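Local coordinates for uncharacterized protein (Exiguobacterium sibiricum, PDB 3B77) that is of unknown function but contains a pleckstrin homology domain of the bacterial type, joined to a helical region that probably mediates oligomerisation, at residues Y71-M77 with E89-G95. Residues are numbered along the deposited sequence.
Sequences YPIRHVM and EIKFEIG
A beta bulge lets a hairpin absorb one extra residue without losing its pairing, and strands 73-77 and 89-94 are a clear case. They run antiparallel (178°, axes 4.6 Å apart). Glu-93 makes a hydrogen-bonded pair with Arg-74 (Arg-74 N to Glu-93 O and Glu-93 N to Arg-74 O, both 2.9 Å); Met-77, a selenomethionine, pairs likewise with Lys-91 (Met-77 N to Lys-91 O 2.9 Å, Lys-91 N to Met-77 O 3.0 Å). Between these pairs two residues, His-75 and Val-76, stand opposite the single residue Phe-92. His-75 takes a left-handed conformation (55/50), and its CD2 comes 3.5 Å from Glu-93 OE1. The pairing puts Met-77 CB 3.9 Å from Lys-91 CB, on the face of Arg-74 and Glu-93; with chi1 and chi2 both m, the end of Met-77 leads away from 89-95. At the open end, Gly-95 N donates to Pro-72 O (3.0 Å); with phi +66°, Gly-95 lies at the edge of the Tyr-71 ring, where a CB would clash with CD1. In this PH domain, Ile-73 and Val-76 pack on helix 108-146, whereas Phe-92 and Ile-94 touch Leu-48 of strand 47-52 and strand 97-104 continues the sheet beyond 89-94.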
ATOM      1  N   TYR A  71     -34.947   1.976  29.373  1.00 62.79           N
ATOM      2  CA  TYR A  71     -35.416   3.352  29.192  1.00 61.62           C
ATOM      3  C   TYR A  71     -34.774   4.225  30.253  1.00 61.56           C
ATOM      4  O   TYR A  71     -35.274   4.327  31.358  1.00 62.43           O
ATOM      5  CB  TYR A  71     -36.933   3.421  29.302  1.00 61.58           C
ATOM      6  CG  TYR A  71     -37.646   2.594  28.286  1.00 60.67           C
ATOM      7  CD1 TYR A  71     -37.906   3.093  27.038  1.00 61.89           C
ATOM      8  CD2 TYR A  71     -38.046   1.318  28.570  1.00 61.06           C
ATOM      9  CE1 TYR A  71     -38.544   2.348  26.094  1.00 61.64           C
ATOM     10  CE2 TYR A  71     -38.686   0.560  27.639  1.00 60.81           C
ATOM     11  CZ  TYR A  71     -38.924   1.072  26.394  1.00 61.48           C
ATOM     12  OH  TYR A  71     -39.573   0.314  25.423  1.00 62.96           O
ATOM     13  N   PRO A  72     -33.642   4.836  29.930  1.00 61.73           N
ATOM     14  CA  PRO A  72     -32.979   5.745  30.871  1.00 61.50           C
ATOM     15  C   PRO A  72     -33.718   7.045  31.235  1.00 60.15           C
ATOM     16  O   PRO A  72     -34.399   7.662  30.390  1.00 59.53           O
ATOM     17  CB  PRO A  72     -31.676   6.096  30.150  1.00 61.72           C
ATOM     18  CG  PRO A  72     -31.507   5.024  29.112  1.00 61.95           C
ATOM     19  CD  PRO A  72     -32.871   4.689  28.687  1.00 61.94           C
ATOM     20  N   ILE A  73     -33.522   7.449  32.491  1.00 59.19           N
ATOM     21  CA  ILE A  73     -34.094   8.673  33.050  1.00 58.56           C
ATOM     22  C   ILE A  73     -33.117   9.794  32.858  1.00 59.24           C
ATOM     23  O   ILE A  73     -31.929   9.618  33.090  1.00 59.63           O
ATOM     24  CB  ILE A  73     -34.443   8.507  34.553  1.00 58.55           C
ATOM     25  CG1 ILE A  73     -35.528   7.426  34.700  1.00 58.11           C
ATOM     26  CG2 ILE A  73     -34.919   9.799  35.147  1.00 56.38           C
ATOM     27  CD1 ILE A  73     -35.860   7.088  36.088  1.00 60.65           C
ATOM     28  N   ARG A  74     -33.621  10.919  32.359  1.00 61.11           N
ATOM     29  CA  ARG A  74     -32.803  12.067  32.033  1.00 62.11           C
ATOM     30  C   ARG A  74     -33.620  13.336  32.221  1.00 62.70           C
ATOM     31  O   ARG A  74     -34.849  13.308  32.195  1.00 61.83           O
ATOM     32  CB  ARG A  74     -32.371  12.015  30.573  1.00 63.66           C
ATOM     33  CG  ARG A  74     -31.525  10.854  30.182  1.00 67.10           C
ATOM     34  CD  ARG A  74     -31.197  10.926  28.686  1.00 73.24           C
ATOM     35  NE  ARG A  74     -30.401   9.768  28.243  1.00 77.04           N
ATOM     36  CZ  ARG A  74     -30.868   8.648  27.671  1.00 78.59           C
ATOM     37  NH1 ARG A  74     -32.175   8.465  27.419  1.00 81.27           N
ATOM     38  NH2 ARG A  74     -30.007   7.678  27.358  1.00 78.67           N
ATOM     39  N   HIS A  75     -32.910  14.445  32.393  1.00 63.34           N
ATOM     40  CA  HIS A  75     -33.506  15.760  32.489  1.00 63.64           C
ATOM     41  C   HIS A  75     -34.564  15.868  33.560  1.00 62.64           C
ATOM     42  O   HIS A  75     -35.660  16.376  33.309  1.00 60.65           O
ATOM     43  CB  HIS A  75     -34.050  16.182  31.127  1.00 65.80           C
ATOM     44  CG  HIS A  75     -33.040  16.074  30.037  1.00 67.51           C
ATOM     45  ND1 HIS A  75     -31.939  16.897  29.973  1.00 70.63           N
ATOM     46  CD2 HIS A  75     -32.947  15.235  28.981  1.00 70.36           C
ATOM     47  CE1 HIS A  75     -31.210  16.573  28.919  1.00 71.67           C
ATOM     48  NE2 HIS A  75     -31.798  15.563  28.300  1.00 71.38           N
ATOM     49  N   VAL A  76     -34.205  15.412  34.760  1.00 62.03           N
ATOM     50  CA  VAL A  76     -35.094  15.472  35.901  1.00 61.86           C
ATOM     51  C   VAL A  76     -35.219  16.920  36.386  1.00 63.66           C
ATOM     52  O   VAL A  76     -34.222  17.544  36.753  1.00 63.47           O
ATOM     53  CB  VAL A  76     -34.609  14.559  37.030  1.00 61.69           C
ATOM     54  CG1 VAL A  76     -35.537  14.657  38.248  1.00 60.12           C
ATOM     55  CG2 VAL A  76     -34.529  13.119  36.523  1.00 59.45           C
HETATM   56  N   MSE A  77     -36.454  17.436  36.360  1.00 66.23           N
HETATM   57  CA  MSE A  77     -36.781  18.797  36.781  1.00 67.98           C
HETATM   58  C   MSE A  77     -37.863  18.857  37.872  1.00 68.13           C
HETATM   59  O   MSE A  77     -38.638  17.921  38.071  1.00 66.54           O
HETATM   60  CB  MSE A  77     -37.312  19.594  35.596  1.00 70.46           C
HETATM   61  CG  MSE A  77     -36.404  19.663  34.405  1.00 72.23           C
HETATM   62 SE   MSE A  77     -34.832  20.806  34.727  0.75 79.03          SE
HETATM   63  CE  MSE A  77     -33.824  20.398  32.851  1.00 78.41           C
ATOM     64  N   GLU A  89     -44.972  20.578  40.033  1.00 72.01           N
ATOM     65  CA  GLU A  89     -44.790  19.791  38.816  1.00 71.21           C
ATOM     66  C   GLU A  89     -43.420  19.144  38.801  1.00 68.30           C
ATOM     67  O   GLU A  89     -42.417  19.814  39.003  1.00 68.25           O
ATOM     68  CB  GLU A  89     -44.958  20.685  37.586  1.00 71.80           C
ATOM     69  CG  GLU A  89     -44.793  19.964  36.247  1.00 75.40           C
ATOM     70  CD  GLU A  89     -44.398  20.889  35.081  1.00 76.60           C
ATOM     71  OE1 GLU A  89     -43.305  21.496  35.115  1.00 80.32           O
ATOM     72  OE2 GLU A  89     -45.164  20.974  34.104  1.00 82.17           O
ATOM     73  N   ILE A  90     -43.388  17.832  38.566  1.00 66.97           N
ATOM     74  CA  ILE A  90     -42.141  17.071  38.402  1.00 64.09           C
ATOM     75  C   ILE A  90     -42.058  16.641  36.948  1.00 63.69           C
ATOM     76  O   ILE A  90     -43.049  16.232  36.344  1.00 63.03           O
ATOM     77  CB  ILE A  90     -42.053  15.850  39.345  1.00 63.54           C
ATOM     78  CG1 ILE A  90     -40.661  15.208  39.270  1.00 63.21           C
ATOM     79  CG2 ILE A  90     -43.147  14.854  39.039  1.00 62.95           C
ATOM     80  CD1 ILE A  90     -40.408  14.174  40.351  1.00 63.26           C
ATOM     81  N   LYS A  91     -40.876  16.795  36.370  1.00 63.61           N
ATOM     82  CA  LYS A  91     -40.647  16.431  34.994  1.00 64.33           C
ATOM     83  C   LYS A  91     -39.429  15.532  34.857  1.00 61.28           C
ATOM     84  O   LYS A  91     -38.528  15.543  35.688  1.00 59.24           O
ATOM     85  CB  LYS A  91     -40.402  17.665  34.133  1.00 66.22           C
ATOM     86  CG  LYS A  91     -41.493  18.723  34.110  1.00 70.75           C
ATOM     87  CD  LYS A  91     -40.979  20.031  33.447  1.00 73.33           C
ATOM     88  CE  LYS A  91     -40.524  19.822  31.975  1.00 76.73           C
ATOM     89  NZ  LYS A  91     -39.967  21.063  31.310  1.00 77.26           N
ATOM     90  N   PHE A  92     -39.434  14.755  33.781  1.00 59.22           N
ATOM     91  CA  PHE A  92     -38.315  13.909  33.380  1.00 57.82           C
ATOM     92  C   PHE A  92     -38.609  13.302  32.026  1.00 58.75           C
ATOM     93  O   PHE A  92     -39.705  13.442  31.484  1.00 57.65           O
ATOM     94  CB  PHE A  92     -38.018  12.802  34.395  1.00 55.55           C
ATOM     95  CG  PHE A  92     -39.183  11.922  34.682  1.00 54.49           C
ATOM     96  CD1 PHE A  92     -40.092  12.255  35.678  1.00 53.79           C
ATOM     97  CD2 PHE A  92     -39.376  10.751  33.961  1.00 53.79           C
ATOM     98  CE1 PHE A  92     -41.160  11.442  35.930  1.00 54.12           C
ATOM     99  CE2 PHE A  92     -40.431   9.927  34.208  1.00 52.42           C
ATOM    100  CZ  PHE A  92     -41.332  10.263  35.180  1.00 54.43           C
ATOM    101  N   GLU A  93     -37.589  12.659  31.481  1.00 60.60           N
ATOM    102  CA  GLU A  93     -37.686  11.948  30.236  1.00 62.68           C
ATOM    103  C   GLU A  93     -37.216  10.538  30.499  1.00 61.89           C
ATOM    104  O   GLU A  93     -36.156  10.321  31.089  1.00 60.79           O
ATOM    105  CB  GLU A  93     -36.826  12.619  29.169  1.00 64.26           C
ATOM    106  CG  GLU A  93     -37.280  14.060  28.844  1.00 68.62           C
ATOM    107  CD  GLU A  93     -36.487  14.726  27.733  1.00 70.45           C
ATOM    108  OE1 GLU A  93     -35.650  14.048  27.076  1.00 75.42           O
ATOM    109  OE2 GLU A  93     -36.726  15.946  27.529  1.00 75.69           O
ATOM    110  N   ILE A  94     -38.027   9.580  30.078  1.00 62.40           N
ATOM    111  CA  ILE A  94     -37.738   8.160  30.282  1.00 62.14           C
ATOM    112  C   ILE A  94     -37.731   7.516  28.897  1.00 64.95           C
ATOM    113  O   ILE A  94     -38.721   7.574  28.160  1.00 64.52           O
ATOM    114  CB  ILE A  94     -38.725   7.534  31.278  1.00 60.59           C
ATOM    115  CG1 ILE A  94     -38.363   6.084  31.519  1.00 58.97           C
ATOM    116  CG2 ILE A  94     -40.176   7.694  30.814  1.00 58.16           C
ATOM    117  CD1 ILE A  94     -39.029   5.534  32.741  1.00 59.40           C
ATOM    118  N   GLY A  95     -36.594   6.918  28.536  1.00 69.05           N
ATOM    119  CA  GLY A  95     -36.339   6.619  27.127  1.00 71.27           C
ATOM    120  C   GLY A  95     -36.237   8.032  26.591  1.00 73.81           C
ATOM    121  O   GLY A  95     -35.483   8.836  27.150  1.00 76.49           O
TER
HETATM  122  O   HOH W   1     -34.507  10.853  28.111  1.00 60.02           O